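Local coordinates for enhancer of mRNA-decapping protein 4 homolog (Drosophila melanogaster, PDB 2VXG), which seems to take part in mRNA decapping during mRNA degradation and is required for silencing a subset of endogenous miRNA targets, at residues Q76-I86 with N123-Y134. Sequence-based numbering, arbitrary orientation.
Sequences QRYLNEALLAI and NVRLLMKAIITY
Knobs-into-holes packing joins helices 73-85 and 121-134, with Leu83 and Leu127 as reciprocal knobs: Leu83 sits among Leu127, Ala130, Ile131 and Tyr134, and Leu127 among Gln76, Leu79, Asn80 and Leu83. The two side chains lie alongside each other, pointing opposite ways, and Leu83 CD2 meets Leu127 CD1 at 3.3 Å, tighter than usual for two methyls. With CG anti to the backbone N (chi1 177°), the branches of Leu83 divide the work: CD2 also reaches Ala130 CB, while CD1 lies over one face of the Tyr134 ring, 4.0 Å from its centroid, in a CH-pi contact. In this all-helical C-terminal domain of Ge-1 the segments run nearly parallel, their axes 14° apart, and helix 91-114 packs against both, Thr93 touching Ile86, and Cys108 and Leu104 touching Val124 and Ile131. The Tyr134 hydroxyl donates to a water at 3.1 Å from OH; that water in turn donates to Leu84 O and Ile86 O, tying the tyrosine to the backbone of Leu84 and Ile86. Were Tyr134 an alanine, Leu83 CD1 would probably lose its aromatic platform and the water its donor. Toward the other end, Gln76 OE1 lies 3.4 Å from Val124 CG2 and is hydrogen-bonded to His71, while a second water donates to both Asn80 OD1 and Asn123 O.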
ATOM      1  N   GLN A  76       2.976  -6.765   2.466  1.00 23.59           N
ATOM      2  CA  GLN A  76       3.637  -7.101   1.194  1.00 24.55           C
ATOM      3  C   GLN A  76       2.613  -7.383   0.141  1.00 23.79           C
ATOM      4  O   GLN A  76       2.707  -6.914  -0.970  1.00 22.47           O
ATOM      5  CB  GLN A  76       4.534  -8.330   1.291  1.00 23.33           C
ATOM      6  CG  GLN A  76       5.324  -8.660  -0.033  1.00 25.29           C
ATOM      7  CD  GLN A  76       6.066  -7.453  -0.633  1.00 26.03           C
ATOM      8  OE1 GLN A  76       6.557  -6.604   0.095  1.00 25.45           O
ATOM      9  NE2 GLN A  76       6.146  -7.382  -1.981  1.00 22.46           N
ATOM     10  N   ARG A  77       1.628  -8.191   0.514  1.00 25.32           N
ATOM     11  CA  ARG A  77       0.585  -8.573  -0.408  1.00 24.60           C
ATOM     12  C   ARG A  77      -0.200  -7.350  -0.874  1.00 24.10           C
ATOM     13  O   ARG A  77      -0.506  -7.232  -2.067  1.00 22.12           O
ATOM     14  CB  ARG A  77      -0.302  -9.648   0.238  1.00 26.03           C
ATOM     15  CG  ARG A  77      -1.229 -10.340  -0.708  1.00 28.46           C
ATOM     16  CD  ARG A  77      -2.615  -9.734  -0.722  1.00 35.66           C
ATOM     17  NE  ARG A  77      -3.282  -9.899   0.574  1.00 37.48           N
ATOM     18  CZ  ARG A  77      -4.573 -10.124   0.745  1.00 38.85           C
ATOM     19  NH1 ARG A  77      -5.391 -10.251  -0.304  1.00 40.98           N
ATOM     20  NH2 ARG A  77      -5.046 -10.242   1.990  1.00 38.60           N
ATOM     21  N   TYR A  78      -0.508  -6.413   0.039  1.00 23.35           N
ATOM     22  CA  TYR A  78      -1.054  -5.107  -0.385  1.00 23.44           C
ATOM     23  C   TYR A  78      -0.129  -4.275  -1.235  1.00 22.42           C
ATOM     24  O   TYR A  78      -0.602  -3.596  -2.135  1.00 22.99           O
ATOM     25  CB  TYR A  78      -1.583  -4.261   0.785  1.00 24.36           C
ATOM     26  CG  TYR A  78      -3.036  -4.631   1.067  1.00 24.76           C
ATOM     27  CD1 TYR A  78      -4.092  -3.809   0.654  1.00 27.84           C
ATOM     28  CD2 TYR A  78      -3.341  -5.834   1.684  1.00 23.22           C
ATOM     29  CE1 TYR A  78      -5.429  -4.177   0.898  1.00 27.43           C
ATOM     30  CE2 TYR A  78      -4.652  -6.217   1.922  1.00 24.74           C
ATOM     31  CZ  TYR A  78      -5.692  -5.389   1.525  1.00 26.93           C
ATOM     32  OH  TYR A  78      -7.010  -5.778   1.763  1.00 30.36           O
ATOM     33  N   LEU A  79       1.176  -4.297  -0.953  1.00 22.29           N
ATOM     34  CA  LEU A  79       2.129  -3.595  -1.822  1.00 21.13           C
ATOM     35  C   LEU A  79       2.067  -4.198  -3.209  1.00 19.64           C
ATOM     36  O   LEU A  79       2.034  -3.468  -4.187  1.00 18.36           O
ATOM     37  CB  LEU A  79       3.566  -3.733  -1.338  1.00 20.96           C
ATOM     38  CG  LEU A  79       3.992  -2.888  -0.168  1.00 21.29           C
ATOM     39  CD1 LEU A  79       5.501  -3.128   0.001  1.00 19.81           C
ATOM     40  CD2 LEU A  79       3.593  -1.428  -0.391  1.00 18.74           C
ATOM     41  N   ASN A  80       2.093  -5.524  -3.259  1.00 19.50           N
ATOM     42  CA  ASN A  80       1.911  -6.276  -4.516  1.00 20.41           C
ATOM     43  C   ASN A  80       0.654  -5.864  -5.280  1.00 19.83           C
ATOM     44  O   ASN A  80       0.733  -5.486  -6.441  1.00 20.15           O
ATOM     45  CB  ASN A  80       1.853  -7.782  -4.258  1.00 20.32           C
ATOM     46  CG  ASN A  80       3.225  -8.395  -3.879  1.00 23.66           C
ATOM     47  OD1 ASN A  80       4.268  -7.770  -4.046  1.00 27.28           O
ATOM     48  ND2 ASN A  80       3.204  -9.636  -3.365  1.00 24.14           N
ATOM     49  N   GLU A  81      -0.504  -5.986  -4.628  1.00 20.29           N
ATOM     50  CA  GLU A  81      -1.791  -5.683  -5.273  1.00 20.07           C
ATOM     51  C   GLU A  81      -1.929  -4.235  -5.626  1.00 19.47           C
ATOM     52  O   GLU A  81      -2.387  -3.926  -6.710  1.00 19.86           O
ATOM     53  CB  GLU A  81      -2.986  -6.082  -4.428  1.00 21.29           C
ATOM     54  CG  GLU A  81      -3.092  -7.543  -4.148  1.00 23.14           C
ATOM     55  CD  GLU A  81      -3.572  -8.410  -5.269  1.00 25.00           C
ATOM     56  OE1 GLU A  81      -3.945  -7.945  -6.382  1.00 27.44           O
ATOM     57  OE2 GLU A  81      -3.586  -9.630  -5.003  1.00 26.79           O
ATOM     58  N   ALA A  82      -1.482  -3.337  -4.748  1.00 18.81           N
ATOM     59  CA  ALA A  82      -1.586  -1.922  -5.057  1.00 18.77           C
ATOM     60  C   ALA A  82      -0.759  -1.565  -6.276  1.00 18.45           C
ATOM     61  O   ALA A  82      -1.218  -0.825  -7.154  1.00 19.68           O
ATOM     62  CB  ALA A  82      -1.232  -1.045  -3.843  1.00 17.56           C
ATOM     63  N   LEU A  83       0.468  -2.083  -6.372  1.00 18.99           N
ATOM     64  CA  LEU A  83       1.277  -1.836  -7.573  1.00 19.05           C
ATOM     65  C   LEU A  83       0.577  -2.357  -8.832  1.00 18.25           C
ATOM     66  O   LEU A  83       0.530  -1.678  -9.865  1.00 18.20           O
ATOM     67  CB  LEU A  83       2.672  -2.499  -7.439  1.00 19.85           C
ATOM     68  CG  LEU A  83       3.691  -2.459  -8.585  1.00 20.55           C
ATOM     69  CD1 LEU A  83       4.281  -1.054  -8.706  1.00 22.84           C
ATOM     70  CD2 LEU A  83       4.844  -3.449  -8.350  1.00 20.71           C
ATOM     71  N   LEU A  84       0.070  -3.579  -8.767  1.00 17.78           N
ATOM     72  CA  LEU A  84      -0.629  -4.188  -9.926  1.00 18.79           C
ATOM     73  C   LEU A  84      -1.872  -3.412 -10.327  1.00 18.76           C
ATOM     74  O   LEU A  84      -2.284  -3.505 -11.459  1.00 18.83           O
ATOM     75  CB  LEU A  84      -0.999  -5.640  -9.650  1.00 17.81           C
ATOM     76  CG  LEU A  84       0.151  -6.644  -9.467  1.00 19.57           C
ATOM     77  CD1 LEU A  84      -0.405  -7.988  -9.118  1.00 19.41           C
ATOM     78  CD2 LEU A  84       1.029  -6.747 -10.748  1.00 20.59           C
ATOM     79  N   ALA A  85      -2.458  -2.664  -9.389  1.00 19.66           N
ATOM     80  CA  ALA A  85      -3.652  -1.827  -9.660  1.00 19.79           C
ATOM     81  C   ALA A  85      -3.356  -0.422 -10.181  1.00 20.25           C
ATOM     82  O   ALA A  85      -4.292   0.303 -10.600  1.00 20.38           O
ATOM     83  CB  ALA A  85      -4.515  -1.725  -8.406  1.00 19.18           C
ATOM     84  N   ILE A  86      -2.093  -0.004 -10.146  1.00 20.65           N
ATOM     85  CA  ILE A  86      -1.701   1.276 -10.743  1.00 21.61           C
ATOM     86  C   ILE A  86      -2.117   1.347 -12.220  1.00 22.25           C
ATOM     87  O   ILE A  86      -1.747   0.489 -13.038  1.00 22.39           O
ATOM     88  CB  ILE A  86      -0.187   1.520 -10.679  1.00 20.74           C
ATOM     89  CG1 ILE A  86       0.311   1.696  -9.257  1.00 21.43           C
ATOM     90  CG2 ILE A  86       0.212   2.787 -11.462  1.00 21.11           C
ATOM     91  CD1 ILE A  86       1.850   1.977  -9.215  1.00 22.43           C
ATOM     92  N   ASN A 123      10.393 -11.706  -2.031  1.00 20.03           N
ATOM     93  CA  ASN A 123       9.179 -11.049  -2.491  1.00 20.38           C
ATOM     94  C   ASN A 123       9.424  -9.558  -2.776  1.00 19.13           C
ATOM     95  O   ASN A 123       8.994  -9.032  -3.796  1.00 18.70           O
ATOM     96  CB  ASN A 123       8.054 -11.229  -1.459  1.00 20.69           C
ATOM     97  CG  ASN A 123       7.745 -12.693  -1.196  1.00 25.02           C
ATOM     98  OD1 ASN A 123       6.899 -13.282  -1.854  1.00 29.55           O
ATOM     99  ND2 ASN A 123       8.514 -13.311  -0.282  1.00 32.37           N
ATOM    100  N   VAL A 124      10.164  -8.901  -1.882  1.00 17.43           N
ATOM    101  CA  VAL A 124      10.514  -7.498  -2.099  1.00 17.81           C
ATOM    102  C   VAL A 124      11.509  -7.381  -3.271  1.00 16.68           C
ATOM    103  O   VAL A 124      11.395  -6.451  -4.097  1.00 15.55           O
ATOM    104  CB  VAL A 124      11.045  -6.855  -0.819  1.00 17.09           C
ATOM    105  CG1 VAL A 124      11.673  -5.478  -1.075  1.00 14.45           C
ATOM    106  CG2 VAL A 124       9.924  -6.746   0.231  1.00 18.06           C
ATOM    107  N   ARG A 125      12.461  -8.316  -3.380  1.00 16.19           N
ATOM    108  CA  ARG A 125      13.363  -8.283  -4.517  1.00 17.41           C
ATOM    109  C   ARG A 125      12.599  -8.435  -5.843  1.00 16.55           C
ATOM    110  O   ARG A 125      12.889  -7.742  -6.807  1.00 16.32           O
ATOM    111  CB  ARG A 125      14.470  -9.329  -4.391  1.00 18.03           C
ATOM    112  CG  ARG A 125      15.477  -9.059  -3.241  1.00 18.57           C
ATOM    113  CD  ARG A 125      16.457 -10.258  -3.172  1.00 22.26           C
ATOM    114  NE  ARG A 125      17.395 -10.207  -4.283  1.00 26.41           N
ATOM    115  CZ  ARG A 125      17.896 -11.259  -4.932  1.00 31.03           C
ATOM    116  NH1 ARG A 125      17.570 -12.500  -4.595  1.00 31.27           N
ATOM    117  NH2 ARG A 125      18.733 -11.058  -5.950  1.00 31.03           N
ATOM    118  N   LEU A 126      11.582  -9.280  -5.852  1.00 15.38           N
ATOM    119  CA  LEU A 126      10.773  -9.442  -7.036  1.00 16.02           C
ATOM    120  C   LEU A 126       9.975  -8.163  -7.295  1.00 15.33           C
ATOM    121  O   LEU A 126       9.788  -7.759  -8.448  1.00 16.81           O
ATOM    122  CB  LEU A 126       9.774 -10.604  -6.850  1.00 16.44           C
ATOM    123  CG  LEU A 126       8.850 -10.832  -8.050  1.00 15.90           C
ATOM    124  CD1 LEU A 126       9.672 -11.262  -9.234  1.00 18.92           C
ATOM    125  CD2 LEU A 126       7.797 -11.870  -7.685  1.00 18.54           C
ATOM    126  N   LEU A 127       9.437  -7.572  -6.237  1.00 14.42           N
ATOM    127  CA  LEU A 127       8.733  -6.326  -6.377  1.00 14.60           C
ATOM    128  C   LEU A 127       9.592  -5.229  -7.022  1.00 15.35           C
ATOM    129  O   LEU A 127       9.070  -4.483  -7.850  1.00 15.50           O
ATOM    130  CB  LEU A 127       8.079  -5.898  -5.057  1.00 14.59           C
ATOM    131  CG  LEU A 127       7.205  -4.618  -5.046  1.00 13.66           C
ATOM    132  CD1 LEU A 127       5.760  -4.800  -5.512  1.00 15.96           C
ATOM    133  CD2 LEU A 127       7.200  -3.978  -3.631  1.00 14.65           C
ATOM    134  N   MET A 128      10.879  -5.147  -6.648  1.00 15.90           N
ATOM    135  CA  MET A 128      11.828  -4.177  -7.179  1.00 17.08           C
ATOM    136  C   MET A 128      12.052  -4.371  -8.694  1.00 17.44           C
ATOM    137  O   MET A 128      12.095  -3.403  -9.455  1.00 16.87           O
ATOM    138  CB  MET A 128      13.141  -4.270  -6.395  1.00 17.15           C
ATOM    139  CG  MET A 128      13.040  -3.794  -4.956  1.00 18.48           C
ATOM    140  SD  MET A 128      14.457  -4.206  -3.940  1.00 19.77           S
ATOM    141  CE  MET A 128      13.903  -5.569  -2.939  1.00 24.40           C
ATOM    142  N   LYS A 129      12.071  -5.621  -9.149  1.00 18.39           N
ATOM    143  CA  LYS A 129      12.048  -5.900 -10.624  1.00 18.80           C
ATOM    144  C   LYS A 129      10.767  -5.437 -11.328  1.00 19.25           C
ATOM    145  O   LYS A 129      10.808  -4.863 -12.429  1.00 20.41           O
ATOM    146  CB  LYS A 129      12.222  -7.384 -10.918  1.00 19.67           C
ATOM    147  CG  LYS A 129      13.549  -7.936 -10.619  1.00 20.27           C
ATOM    148  CD  LYS A 129      14.655  -7.457 -11.567  1.00 23.56           C
ATOM    149  CE  LYS A 129      16.021  -7.753 -10.947  1.00 23.13           C
ATOM    150  NZ  LYS A 129      17.134  -7.595 -11.910  1.00 21.20           N
ATOM    151  N   ALA A 130       9.625  -5.702 -10.711  1.00 18.43           N
ATOM    152  CA  ALA A 130       8.350  -5.289 -11.261  1.00 19.44           C
ATOM    153  C   ALA A 130       8.269  -3.774 -11.382  1.00 20.18           C
ATOM    154  O   ALA A 130       7.710  -3.265 -12.350  1.00 19.18           O
ATOM    155  CB  ALA A 130       7.219  -5.773 -10.385  1.00 18.80           C
ATOM    156  N   ILE A 131       8.804  -3.081 -10.368  1.00 20.35           N
ATOM    157  CA  ILE A 131       8.800  -1.631 -10.311  1.00 21.80           C
ATOM    158  C   ILE A 131       9.532  -1.048 -11.517  1.00 23.06           C
ATOM    159  O   ILE A 131       9.059  -0.044 -12.115  1.00 23.78           O
ATOM    160  CB  ILE A 131       9.443  -1.111  -8.972  1.00 21.71           C
ATOM    161  CG1 ILE A 131       8.462  -1.299  -7.808  1.00 23.41           C
ATOM    162  CG2 ILE A 131       9.831   0.382  -9.071  1.00 19.27           C
ATOM    163  CD1 ILE A 131       9.059  -0.907  -6.478  1.00 21.69           C
ATOM    164  N   ILE A 132      10.650  -1.683 -11.885  1.00 23.97           N
ATOM    165  CA  ILE A 132      11.438  -1.252 -13.047  1.00 25.00           C
ATOM    166  C   ILE A 132      10.553  -1.191 -14.300  1.00 25.53           C
ATOM    167  O   ILE A 132      10.656  -0.252 -15.079  1.00 25.42           O
ATOM    168  CB  ILE A 132      12.698  -2.134 -13.259  1.00 24.99           C
ATOM    169  CG1 ILE A 132      13.660  -1.977 -12.067  1.00 25.13           C
ATOM    170  CG2 ILE A 132      13.398  -1.761 -14.579  1.00 24.56           C
ATOM    171  CD1 ILE A 132      14.975  -2.743 -12.186  1.00 26.54           C
ATOM    172  N   THR A 133       9.640  -2.159 -14.446  1.00 27.32           N
ATOM    173  CA  THR A 133       8.720  -2.217 -15.594  1.00 28.53           C
ATOM    174  C   THR A 133       7.719  -1.082 -15.578  1.00 29.37           C
ATOM    175  O   THR A 133       7.417  -0.494 -16.610  1.00 29.34           O
ATOM    176  CB  THR A 133       7.980  -3.575 -15.660  1.00 28.20           C
ATOM    177  OG1 THR A 133       8.948  -4.621 -15.804  1.00 29.63           O
ATOM    178  CG2 THR A 133       7.035  -3.639 -16.837  1.00 28.14           C
ATOM    179  N   TYR A 134       7.199  -0.766 -14.403  1.00 31.17           N
ATOM    180  CA  TYR A 134       6.295   0.377 -14.264  1.00 32.55           C
ATOM    181  C   TYR A 134       6.989   1.703 -14.533  1.00 33.57           C
ATOM    182  O   TYR A 134       6.393   2.608 -15.113  1.00 34.16           O
ATOM    183  CB  TYR A 134       5.676   0.390 -12.876  1.00 32.70           C
ATOM    184  CG  TYR A 134       4.572  -0.614 -12.722  1.00 32.68           C
ATOM    185  CD1 TYR A 134       3.264  -0.287 -13.049  1.00 31.98           C
ATOM    186  CD2 TYR A 134       4.827  -1.874 -12.212  1.00 32.39           C
ATOM    187  CE1 TYR A 134       2.258  -1.201 -12.894  1.00 32.61           C
ATOM    188  CE2 TYR A 134       3.824  -2.799 -12.055  1.00 32.14           C
ATOM    189  CZ  TYR A 134       2.542  -2.453 -12.384  1.00 33.19           C
ATOM    190  OH  TYR A 134       1.537  -3.376 -12.217  1.00 34.02           O
TER
HETATM  191  O   HOH W   1       6.661  -9.848  -4.833  1.00 28.09           O
HETATM  192  O   HOH W   2      -0.849  -1.916 -13.478  1.00 29.27           O